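Monovalent Na+/H+ antiporter subunit A (Dietzia sp. DQ12-45-1b, PDB 7D3U) probably exchanges sodium ions for protons across the cell membrane, as the large antiporter-like subunit of the multi-subunit Mrp complex. Local coordinates at residues B[587-595]-B[701-709]; B[665-673]-B[764-772]. One frame throughout, in Å; residues are numbered along the deposited sequence.

Contact 1: residues B[587-595]-B[701-709]; sequences AVRPEPEVG and WAMTGRREL. With LMT (dodecyl-beta-D-maltoside), chain R; LMT (dodecyl-beta-D-maltoside), chain C; LMT (dodecyl-beta-D-maltoside), chain D.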
loop_
_atom_site.group_PDB
_atom_site.type_symbol
_atom_site.label_atom_id
_atom_site.label_comp_id
_atom_site.label_asym_id
_atom_site.label_seq_id
_atom_site.Cartn_x
_atom_site.Cartn_y
_atom_site.Cartn_z
ATOM N N ALA B 587 -1.321 28.363 12.176
ATOM C CA ALA B 587 -0.034 27.907 12.684
ATOM C C ALA B 587 1.138 28.744 12.185
ATOM O O ALA B 587 2.029 29.086 12.968
ATOM C CB ALA B 587 0.187 26.443 12.300
ATOM N N VAL B 588 1.156 29.081 10.900
ATOM C CA VAL B 588 2.325 29.681 10.269
ATOM C C VAL B 588 2.322 31.185 10.499
ATOM O O VAL B 588 1.318 31.862 10.252
ATOM C CB VAL B 588 2.363 29.361 8.767
ATOM C CG1 VAL B 588 3.592 29.975 8.129
ATOM C CG2 VAL B 588 2.349 27.867 8.551
ATOM N N ARG B 589 3.452 31.705 10.972
ATOM C CA ARG B 589 3.714 33.137 11.023
ATOM C C ARG B 589 4.901 33.422 10.116
ATOM O O ARG B 589 6.014 32.944 10.396
ATOM C CB ARG B 589 4.003 33.603 12.450
ATOM C CG ARG B 589 2.782 33.644 13.352
ATOM C CD ARG B 589 1.992 34.928 13.154
ATOM N NE ARG B 589 2.488 36.016 13.991
ATOM C CZ ARG B 589 3.369 36.927 13.590
ATOM N NH1 ARG B 589 3.857 36.884 12.358
ATOM N NH2 ARG B 589 3.763 37.882 14.420
ATOM N N PRO B 590 4.732 34.175 9.035
ATOM C CA PRO B 590 5.819 34.331 8.068
ATOM C C PRO B 590 6.838 35.372 8.495
ATOM O O PRO B 590 6.518 36.377 9.135
ATOM C CB PRO B 590 5.088 34.769 6.796
ATOM C CG PRO B 590 3.909 35.518 7.305
ATOM C CD PRO B 590 3.505 34.867 8.605
ATOM N N GLU B 591 8.087 35.114 8.124
ATOM C CA GLU B 591 9.177 36.042 8.361
ATOM C C GLU B 591 9.148 37.163 7.327
ATOM O O GLU B 591 8.485 37.048 6.295
ATOM C CB GLU B 591 10.509 35.300 8.307
ATOM C CG GLU B 591 10.807 34.475 9.545
ATOM C CD GLU B 591 12.191 33.859 9.516
ATOM O OE1 GLU B 591 12.438 32.988 8.657
ATOM O OE2 GLU B 591 13.035 34.248 10.351
ATOM N N PRO B 592 9.840 38.273 7.590
ATOM C CA PRO B 592 9.890 39.350 6.594
ATOM C C PRO B 592 10.533 38.882 5.298
ATOM O O PRO B 592 11.458 38.067 5.291
ATOM C CB PRO B 592 10.733 40.430 7.280
ATOM C CG PRO B 592 10.567 40.164 8.734
ATOM C CD PRO B 592 10.463 38.674 8.862
ATOM N N GLU B 593 10.028 39.417 4.190
ATOM C CA GLU B 593 10.472 39.001 2.871
ATOM C C GLU B 593 11.881 39.515 2.587
ATOM O O GLU B 593 12.323 40.533 3.126
ATOM C CB GLU B 593 9.500 39.508 1.805
ATOM C CG GLU B 593 9.307 38.568 0.631
ATOM C CD GLU B 593 7.882 38.579 0.117
ATOM O OE1 GLU B 593 7.102 39.454 0.546
ATOM O OE2 GLU B 593 7.537 37.711 -0.709
ATOM N N VAL B 594 12.587 38.793 1.723
ATOM C CA VAL B 594 13.931 39.159 1.293
ATOM C C VAL B 594 13.841 39.645 -0.145
ATOM O O VAL B 594 13.459 38.884 -1.042
ATOM C CB VAL B 594 14.909 37.981 1.416
ATOM C CG1 VAL B 594 16.177 38.263 0.635
ATOM C CG2 VAL B 594 15.230 37.714 2.874
ATOM N N GLY B 595 14.196 40.906 -0.365
ATOM C CA GLY B 595 14.054 41.477 -1.696
ATOM C C GLY B 595 12.589 41.560 -2.078
ATOM O O GLY B 595 11.747 42.017 -1.299
ATOM N N TRP B 701 3.206 31.445 -0.564
ATOM C CA TRP B 701 3.475 32.856 -0.321
ATOM C C TRP B 701 4.149 33.090 1.022
ATOM O O TRP B 701 4.922 34.043 1.162
ATOM C CB TRP B 701 2.179 33.662 -0.387
ATOM C CG TRP B 701 2.373 35.113 -0.105
ATOM C CD1 TRP B 701 2.815 36.062 -0.975
ATOM C CD2 TRP B 701 2.140 35.784 1.137
ATOM N NE1 TRP B 701 2.867 37.285 -0.355
ATOM C CE2 TRP B 701 2.458 37.141 0.943
ATOM C CE3 TRP B 701 1.691 35.369 2.393
ATOM C CZ2 TRP B 701 2.343 38.086 1.958
ATOM C CZ3 TRP B 701 1.577 36.309 3.400
ATOM C CH2 TRP B 701 1.901 37.651 3.177
ATOM N N ALA B 702 3.877 32.243 2.011
ATOM C CA ALA B 702 4.361 32.459 3.365
ATOM C C ALA B 702 5.536 31.565 3.733
ATOM O O ALA B 702 5.866 31.459 4.918
ATOM C CB ALA B 702 3.224 32.254 4.365
ATOM N N MET B 703 6.175 30.913 2.759
ATOM C CA MET B 703 7.229 29.964 3.095
ATOM C C MET B 703 8.436 29.989 2.163
ATOM O O MET B 703 9.342 29.166 2.342
ATOM C CB MET B 703 6.663 28.541 3.125
ATOM C CG MET B 703 5.839 28.220 4.353
ATOM S SD MET B 703 5.432 26.472 4.443
ATOM C CE MET B 703 4.275 26.472 5.805
ATOM N N THR B 704 8.497 30.884 1.181
ATOM C CA THR B 704 9.544 30.793 0.168
ATOM C C THR B 704 10.521 31.961 0.196
ATOM O O THR B 704 11.728 31.739 0.327
ATOM C CB THR B 704 8.908 30.661 -1.219
ATOM O OG1 THR B 704 8.204 31.866 -1.541
ATOM C CG2 THR B 704 7.959 29.473 -1.253
ATOM N N GLY B 705 10.048 33.196 0.073
ATOM C CA GLY B 705 10.963 34.315 -0.046
ATOM C C GLY B 705 11.347 34.935 1.279
ATOM O O GLY B 705 11.242 36.153 1.447
ATOM N N ARG B 706 11.801 34.119 2.227
ATOM C CA ARG B 706 12.069 34.591 3.575
ATOM C C ARG B 706 13.494 34.338 4.045
ATOM O O ARG B 706 13.814 34.659 5.195
ATOM C CB ARG B 706 11.086 33.948 4.562
ATOM C CG ARG B 706 9.672 33.807 4.020
ATOM C CD ARG B 706 9.033 35.163 3.782
ATOM N NE ARG B 706 7.613 35.054 3.465
ATOM C CZ ARG B 706 6.739 36.043 3.611
ATOM N NH1 ARG B 706 7.139 37.220 4.070
ATOM N NH2 ARG B 706 5.467 35.859 3.298
ATOM N N ARG B 707 14.357 33.778 3.203
ATOM C CA ARG B 707 15.740 33.517 3.568
ATOM C C ARG B 707 16.658 33.974 2.445
ATOM O O ARG B 707 16.262 34.014 1.277
ATOM C CB ARG B 707 15.972 32.035 3.867
ATOM C CG ARG B 707 15.784 31.130 2.672
ATOM C CD ARG B 707 15.982 29.679 3.056
ATOM N NE ARG B 707 15.826 28.790 1.911
ATOM C CZ ARG B 707 16.809 28.452 1.085
ATOM N NH1 ARG B 707 16.568 27.629 0.075
ATOM N NH2 ARG B 707 18.027 28.942 1.259
ATOM N N GLU B 708 17.890 34.325 2.812
ATOM C CA GLU B 708 18.838 34.893 1.863
ATOM C C GLU B 708 19.184 33.913 0.750
ATOM O O GLU B 708 18.840 34.140 -0.414
ATOM C CB GLU B 708 20.114 35.325 2.589
ATOM C CG GLU B 708 19.969 36.603 3.394
ATOM C CD GLU B 708 20.206 37.846 2.561
ATOM O OE1 GLU B 708 21.350 38.346 2.551
ATOM O OE2 GLU B 708 19.249 38.323 1.919
ATOM N N LEU B 709 19.846 32.813 1.105
ATOM C CA LEU B 709 20.263 31.806 0.137
ATOM C C LEU B 709 20.753 30.561 0.862
ATOM O O LEU B 709 21.518 30.663 1.825
ATOM C CB LEU B 709 21.358 32.349 -0.784
ATOM C CG LEU B 709 21.758 31.445 -1.950
ATOM C CD1 LEU B 709 20.558 31.138 -2.820
ATOM C CD2 LEU B 709 22.860 32.080 -2.776
HETATM C C1B LMT R . 0.747 27.997 19.392
HETATM C C2B LMT R . -0.491 28.821 18.985
HETATM C C3B LMT R . -0.671 30.036 19.914
HETATM C C4B LMT R . 0.064 29.809 21.254
HETATM C C5B LMT R . 1.558 29.615 20.932
HETATM C C6B LMT R . 2.280 29.025 22.139
HETATM O O1B LMT R . 1.132 27.187 18.331
HETATM O O2B LMT R . -0.291 29.226 17.691
HETATM O O3B LMT R . -1.993 30.344 20.089
HETATM O "O4'" LMT R . -0.094 30.892 22.087
HETATM O O5B LMT R . 1.799 28.833 19.776
HETATM O O6B LMT R . 3.626 28.953 21.893
HETATM C "C1'" LMT R . 1.526 25.119 15.686
HETATM C "C2'" LMT R . 0.289 26.013 15.850
HETATM C "C3'" LMT R . -0.369 25.714 17.211
HETATM C "C4'" LMT R . 0.670 25.856 18.332
HETATM C "C5'" LMT R . 1.854 24.943 17.937
HETATM C "C6'" LMT R . 2.307 24.002 19.020
HETATM O "O1'" LMT R . 1.438 24.390 14.534
HETATM O "O2'" LMT R . 0.707 27.317 15.859
HETATM O "O3'" LMT R . -0.881 24.457 17.215
HETATM O "O5'" LMT R . 1.564 24.217 16.774
HETATM O "O6'" LMT R . 1.317 24.005 19.967
HETATM C C1 LMT R . 1.131 23.028 14.695
HETATM C C2 LMT R . 1.950 22.334 13.651
HETATM C C3 LMT R . 1.378 21.077 13.091
HETATM C C4 LMT R . 2.450 20.026 13.164
HETATM C C5 LMT R . 1.867 18.686 12.889
HETATM C C6 LMT R . 2.741 17.582 13.372
HETATM C C7 LMT R . 2.086 16.268 13.087
HETATM C C8 LMT R . 2.948 15.171 13.593
HETATM C C9 LMT R . 2.379 13.811 13.372
HETATM C C10 LMT R . 3.392 12.815 13.855
HETATM C C11 LMT R . 2.927 12.117 15.091
HETATM C C12 LMT R . 3.082 10.640 14.974
HETATM C C1 LMT C . -1.375 35.667 0.489
HETATM C C2 LMT C . -1.462 35.100 -0.895
HETATM C C3 LMT C . -2.648 34.244 -1.184
HETATM C C4 LMT C . -2.459 33.659 -2.558
HETATM C C5 LMT C . -3.781 33.462 -3.213
HETATM C C6 LMT C . -3.740 32.407 -4.263
HETATM C C7 LMT C . -4.913 32.569 -5.181
HETATM C C8 LMT C . -5.363 31.226 -5.634
HETATM C C9 LMT C . -6.662 31.235 -6.370
HETATM C C10 LMT C . -7.318 29.904 -6.140
HETATM C C11 LMT C . -8.314 29.591 -7.209
HETATM C C12 LMT C . -9.339 30.665 -7.341
HETATM C C1 LMT D . -0.600 34.291 5.299
HETATM C C2 LMT D . -0.302 33.607 6.596
HETATM C C3 LMT D . -0.906 32.257 6.780
HETATM C C4 LMT D . -0.236 31.328 5.804
HETATM C C5 LMT D . -1.015 30.064 5.688
HETATM C C6 LMT D . -0.186 28.930 5.193
HETATM C C7 LMT D . -1.013 27.680 5.180
HETATM C C8 LMT D . -0.176 26.551 4.698
HETATM C C9 LMT D . -0.931 25.281 4.482
HETATM C C10 LMT D . 0.053 24.246 4.021
HETATM C C11 LMT D . -0.636 23.011 3.538
HETATM C C12 LMT D . -1.213 23.193 2.175
#

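Contact 2: residues B[665-673]-B[764-772]; sequences LVLQRLPRA and RALPRRDVP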
loop_
_atom_site.group_PDB
_atom_site.type_symbol
_atom_site.label_atom_id
_atom_site.label_comp_id
_atom_site.label_asym_id
_atom_site.label_seq_id
_atom_site.Cartn_x
_atom_site.Cartn_y
_atom_site.Cartn_z
ATOM N N LEU B 665 -1.873 10.662 -29.216
ATOM C CA LEU B 665 -1.859 9.248 -29.575
ATOM C C LEU B 665 -2.884 8.449 -28.783
ATOM O O LEU B 665 -3.391 7.435 -29.274
ATOM C CB LEU B 665 -0.466 8.661 -29.361
ATOM C CG LEU B 665 0.606 9.081 -30.362
ATOM C CD1 LEU B 665 1.766 8.110 -30.327
ATOM C CD2 LEU B 665 0.014 9.158 -31.750
ATOM N N VAL B 666 -3.199 8.878 -27.560
ATOM C CA VAL B 666 -4.189 8.167 -26.752
ATOM C C VAL B 666 -5.572 8.798 -26.825
ATOM O O VAL B 666 -6.538 8.200 -26.325
ATOM C CB VAL B 666 -3.751 8.066 -25.276
ATOM C CG1 VAL B 666 -2.438 7.313 -25.163
ATOM C CG2 VAL B 666 -3.657 9.441 -24.655
ATOM N N LEU B 667 -5.703 9.983 -27.418
ATOM C CA LEU B 667 -7.001 10.602 -27.628
ATOM C C LEU B 667 -7.589 10.268 -28.986
ATOM O O LEU B 667 -8.805 10.388 -29.166
ATOM C CB LEU B 667 -6.896 12.122 -27.491
ATOM C CG LEU B 667 -6.950 12.694 -26.076
ATOM C CD1 LEU B 667 -7.165 14.192 -26.122
ATOM C CD2 LEU B 667 -8.035 12.018 -25.270
ATOM N N GLN B 668 -6.757 9.861 -29.944
ATOM C CA GLN B 668 -7.291 9.365 -31.204
ATOM C C GLN B 668 -8.096 8.082 -31.034
ATOM O O GLN B 668 -8.714 7.629 -32.002
ATOM C CB GLN B 668 -6.158 9.135 -32.203
ATOM C CG GLN B 668 -5.403 7.841 -31.990
ATOM C CD GLN B 668 -4.145 7.768 -32.821
ATOM O OE1 GLN B 668 -3.693 8.771 -33.368
ATOM N NE2 GLN B 668 -3.570 6.577 -32.922
ATOM N N ARG B 669 -8.104 7.493 -29.837
ATOM C CA ARG B 669 -8.856 6.276 -29.563
ATOM C C ARG B 669 -10.110 6.513 -28.736
ATOM O O ARG B 669 -10.976 5.633 -28.688
ATOM C CB ARG B 669 -7.972 5.264 -28.829
ATOM C CG ARG B 669 -6.566 5.166 -29.374
ATOM C CD ARG B 669 -5.724 4.213 -28.552
ATOM N NE ARG B 669 -5.064 3.221 -29.390
ATOM C CZ ARG B 669 -3.948 3.446 -30.074
ATOM N NH1 ARG B 669 -3.363 4.632 -30.018
ATOM N NH2 ARG B 669 -3.417 2.485 -30.814
ATOM N N LEU B 670 -10.226 7.659 -28.090
ATOM C CA LEU B 670 -11.312 7.982 -27.181
ATOM C C LEU B 670 -12.303 8.927 -27.843
ATOM O O LEU B 670 -11.994 9.551 -28.862
ATOM C CB LEU B 670 -10.748 8.616 -25.906
ATOM C CG LEU B 670 -9.759 7.742 -25.137
ATOM C CD1 LEU B 670 -9.025 8.558 -24.101
ATOM C CD2 LEU B 670 -10.475 6.578 -24.487
ATOM N N PRO B 671 -13.515 9.052 -27.299
ATOM C CA PRO B 671 -14.511 9.941 -27.910
ATOM C C PRO B 671 -14.050 11.391 -27.921
ATOM O O PRO B 671 -13.028 11.766 -27.346
ATOM C CB PRO B 671 -15.750 9.753 -27.027
ATOM C CG PRO B 671 -15.238 9.144 -25.764
ATOM C CD PRO B 671 -14.096 8.286 -26.185
ATOM N N ARG B 672 -14.846 12.223 -28.595
ATOM C CA ARG B 672 -14.445 13.602 -28.847
ATOM C C ARG B 672 -14.712 14.514 -27.660
ATOM O O ARG B 672 -13.996 15.503 -27.476
ATOM C CB ARG B 672 -15.168 14.138 -30.081
ATOM C CG ARG B 672 -14.803 13.425 -31.367
ATOM C CD ARG B 672 -14.794 14.385 -32.541
ATOM N NE ARG B 672 -13.865 13.958 -33.582
ATOM C CZ ARG B 672 -13.526 14.701 -34.630
ATOM N NH1 ARG B 672 -14.043 15.914 -34.780
ATOM N NH2 ARG B 672 -12.673 14.231 -35.530
ATOM N N ALA B 673 -15.724 14.214 -26.854
ATOM C CA ALA B 673 -16.125 15.073 -25.754
ATOM C C ALA B 673 -15.958 14.343 -24.432
ATOM O O ALA B 673 -16.168 13.129 -24.352
ATOM C CB ALA B 673 -17.577 15.534 -25.912
ATOM N N ARG B 764 -5.248 -5.398 -25.038
ATOM C CA ARG B 764 -5.347 -4.723 -26.324
ATOM C C ARG B 764 -5.799 -3.286 -26.110
ATOM O O ARG B 764 -6.842 -3.043 -25.495
ATOM C CB ARG B 764 -6.322 -5.457 -27.238
ATOM C CG ARG B 764 -5.662 -6.268 -28.338
ATOM C CD ARG B 764 -4.937 -5.376 -29.327
ATOM N NE ARG B 764 -4.105 -6.148 -30.245
ATOM C CZ ARG B 764 -2.805 -6.361 -30.073
ATOM N NH1 ARG B 764 -2.126 -7.075 -30.960
ATOM N NH2 ARG B 764 -2.183 -5.860 -29.016
ATOM N N ALA B 765 -5.013 -2.336 -26.607
ATOM C CA ALA B 765 -5.422 -0.943 -26.552
ATOM C C ALA B 765 -6.659 -0.730 -27.414
ATOM O O ALA B 765 -6.913 -1.470 -28.367
ATOM C CB ALA B 765 -4.288 -0.033 -27.020
ATOM N N LEU B 766 -7.443 0.281 -27.058
ATOM C CA LEU B 766 -8.625 0.604 -27.841
ATOM C C LEU B 766 -8.227 0.910 -29.282
ATOM O O LEU B 766 -7.220 1.586 -29.517
ATOM C CB LEU B 766 -9.358 1.802 -27.239
ATOM C CG LEU B 766 -9.944 1.621 -25.843
ATOM C CD1 LEU B 766 -10.872 2.772 -25.515
ATOM C CD2 LEU B 766 -10.676 0.299 -25.751
ATOM N N PRO B 767 -8.977 0.423 -30.264
ATOM C CA PRO B 767 -8.665 0.763 -31.653
ATOM C C PRO B 767 -8.958 2.227 -31.919
ATOM O O PRO B 767 -9.792 2.846 -31.254
ATOM C CB PRO B 767 -9.593 -0.150 -32.466
ATOM C CG PRO B 767 -10.135 -1.151 -31.483
ATOM C CD PRO B 767 -10.146 -0.461 -30.165
ATOM N N ARG B 768 -8.249 2.784 -32.896
ATOM C CA ARG B 768 -8.449 4.182 -33.255
ATOM C C ARG B 768 -9.899 4.405 -33.656
ATOM O O ARG B 768 -10.424 3.712 -34.532
ATOM C CB ARG B 768 -7.504 4.578 -34.386
ATOM C CG ARG B 768 -7.943 5.807 -35.151
ATOM C CD ARG B 768 -6.856 6.290 -36.091
ATOM N NE ARG B 768 -6.023 5.197 -36.579
ATOM C CZ ARG B 768 -4.698 5.173 -36.488
ATOM N NH1 ARG B 768 -4.054 6.185 -35.927
ATOM N NH2 ARG B 768 -4.018 4.140 -36.961
ATOM N N ARG B 769 -10.547 5.362 -32.994
ATOM C CA ARG B 769 -11.982 5.553 -33.154
ATOM C C ARG B 769 -12.333 5.852 -34.606
ATOM O O ARG B 769 -11.693 6.679 -35.264
ATOM C CB ARG B 769 -12.461 6.680 -32.239
ATOM C CG ARG B 769 -13.602 7.510 -32.790
ATOM C CD ARG B 769 -13.863 8.718 -31.911
ATOM N NE ARG B 769 -12.663 9.527 -31.726
ATOM C CZ ARG B 769 -12.384 10.620 -32.425
ATOM N NH1 ARG B 769 -11.268 11.296 -32.190
ATOM N NH2 ARG B 769 -13.221 11.038 -33.364
ATOM N N ASP B 770 -13.356 5.164 -35.107
ATOM C CA ASP B 770 -13.751 5.241 -36.513
ATOM C C ASP B 770 -14.486 6.553 -36.747
ATOM O O ASP B 770 -15.709 6.637 -36.630
ATOM C CB ASP B 770 -14.620 4.050 -36.890
ATOM C CG ASP B 770 -13.838 2.755 -36.951
ATOM O OD1 ASP B 770 -12.591 2.817 -36.982
ATOM O OD2 ASP B 770 -14.467 1.676 -36.963
ATOM N N VAL B 771 -13.734 7.590 -37.086
ATOM C CA VAL B 771 -14.365 8.874 -37.408
ATOM C C VAL B 771 -14.981 8.795 -38.803
ATOM O O VAL B 771 -14.332 8.297 -39.741
ATOM C CB VAL B 771 -13.346 10.018 -37.295
ATOM C CG1 VAL B 771 -12.272 9.933 -38.375
ATOM C CG2 VAL B 771 -14.054 11.365 -37.353
ATOM N N PRO B 772 -16.235 9.203 -38.979
ATOM C CA PRO B 772 -16.843 9.175 -40.315
ATOM C C PRO B 772 -16.428 10.361 -41.173
ATOM O O PRO B 772 -17.135 11.373 -41.217
ATOM C CB PRO B 772 -18.347 9.195 -40.016
ATOM C CG PRO B 772 -18.452 9.883 -38.698
ATOM C CD PRO B 772 -17.215 9.519 -37.926
#

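Contact 1: residues B[587-595]-B[701-709]
With CG of Arg706 beside its own backbone N (chi1 -39°) and the chain bent at chi2 (-65°), the guanidinium folds back over residues 590-593 of the other loop. Pro590 CB presses on one of its faces, 3.7 Å from Arg706 NH2, while the carboxylate carbon of Glu593 lies over the opposite one. The carboxylate and guanidinium planes are 21° apart; Glu593 OE1 stays 4.2 Å from Arg706 NH1, no N-H points at it, and any attraction is probably one of charge only. Arg706 NH2 also gives a hydrogen bond to Trp701 O (2.9 Å). An alanine here is likely to leave Pro590 and Glu593 without the flat group wedged between them and Trp701 O without this donor. The Trp701 ring has Arg706 NH2 over one face and C1 of one dodecyl-maltoside over the opposite face, with C1 of a second at its edge. Farther along, Val594 N donates to the carbonyl O of Gly705 (3.0 Å), the central residue of an inverse gamma turn. At the other end Val588 CG2 meets Met703 CE at 3.6 Å. The contact thus joins the segments following helices 571-587 and 682-701, with subunit D packing on Val588 and Met703 and subunit C on Trp701.

Contact 2: residues B[665-673]-B[764-772]
Arg669 lies against Ala765-Pro767. Its CB sits beside CB of Leu766, 4.1 Å away, and near the carbonyl oxygens of Leu766 and Pro767; CG and CD then pass the Leu766 carbonyl, CD approaching its O to 3.2 Å. The bend at chi3 (129°) turns NE onto that oxygen, and the 2.7 Å bond from Arg669 NE to Leu766 O arrives nearly along the C=O axis. At the tip, NH1 donates to Leu665 O in the guanidinium plane and also to Leu912 O, while NH2 has a weak hydrogen bond to Gly914 O and a long, weak ion pair with Asp915. Arginine donors to main-chain carbonyls thus bind the chain after helix 646-667 to the loop following helix 739-762, where the MbhD- and MbhE-related parts meet. The backbone N of Arg769 bonds to Gln668 O (3.1 Å), and its side chain answers with NE to Leu670 O (2.9 Å), from above that carbonyl's plane. Arg672 CG lies over one face of the Arg769 guanidinium; Arg672 NE and Arg769 NH2, like charges and both donors, are 3.0 Å apart without a hydrogen bond. Ser95 of subunit G is a partner of Arg672, and Arg768 forms a salt bridge with Asp841. Leu670 CD2 meets Leu766 CD1 at 4.0 Å.

Followed from the N terminus, the chain passes the first half of contact 1 after helix 571-587, then runs through helices 603-617, 622-642 and 646-667 to the first half of contact 2. Helix 682-701 leads back to 701-709, where contact 1 closes a loop of 105 intervening residues. The chain continues through helices 711-718, 729-737 and 739-762 to 764-772, closing contact 2 across 90 residues. The two closures cross, because each loop holds one segment of the other. The centres of contact 1 and contact 2 are about 48 Å apart, and the two do not touch: they pin distant ends of the same C-terminal helical region, contact 2 linking its MbhD-related and MbhE-related parts.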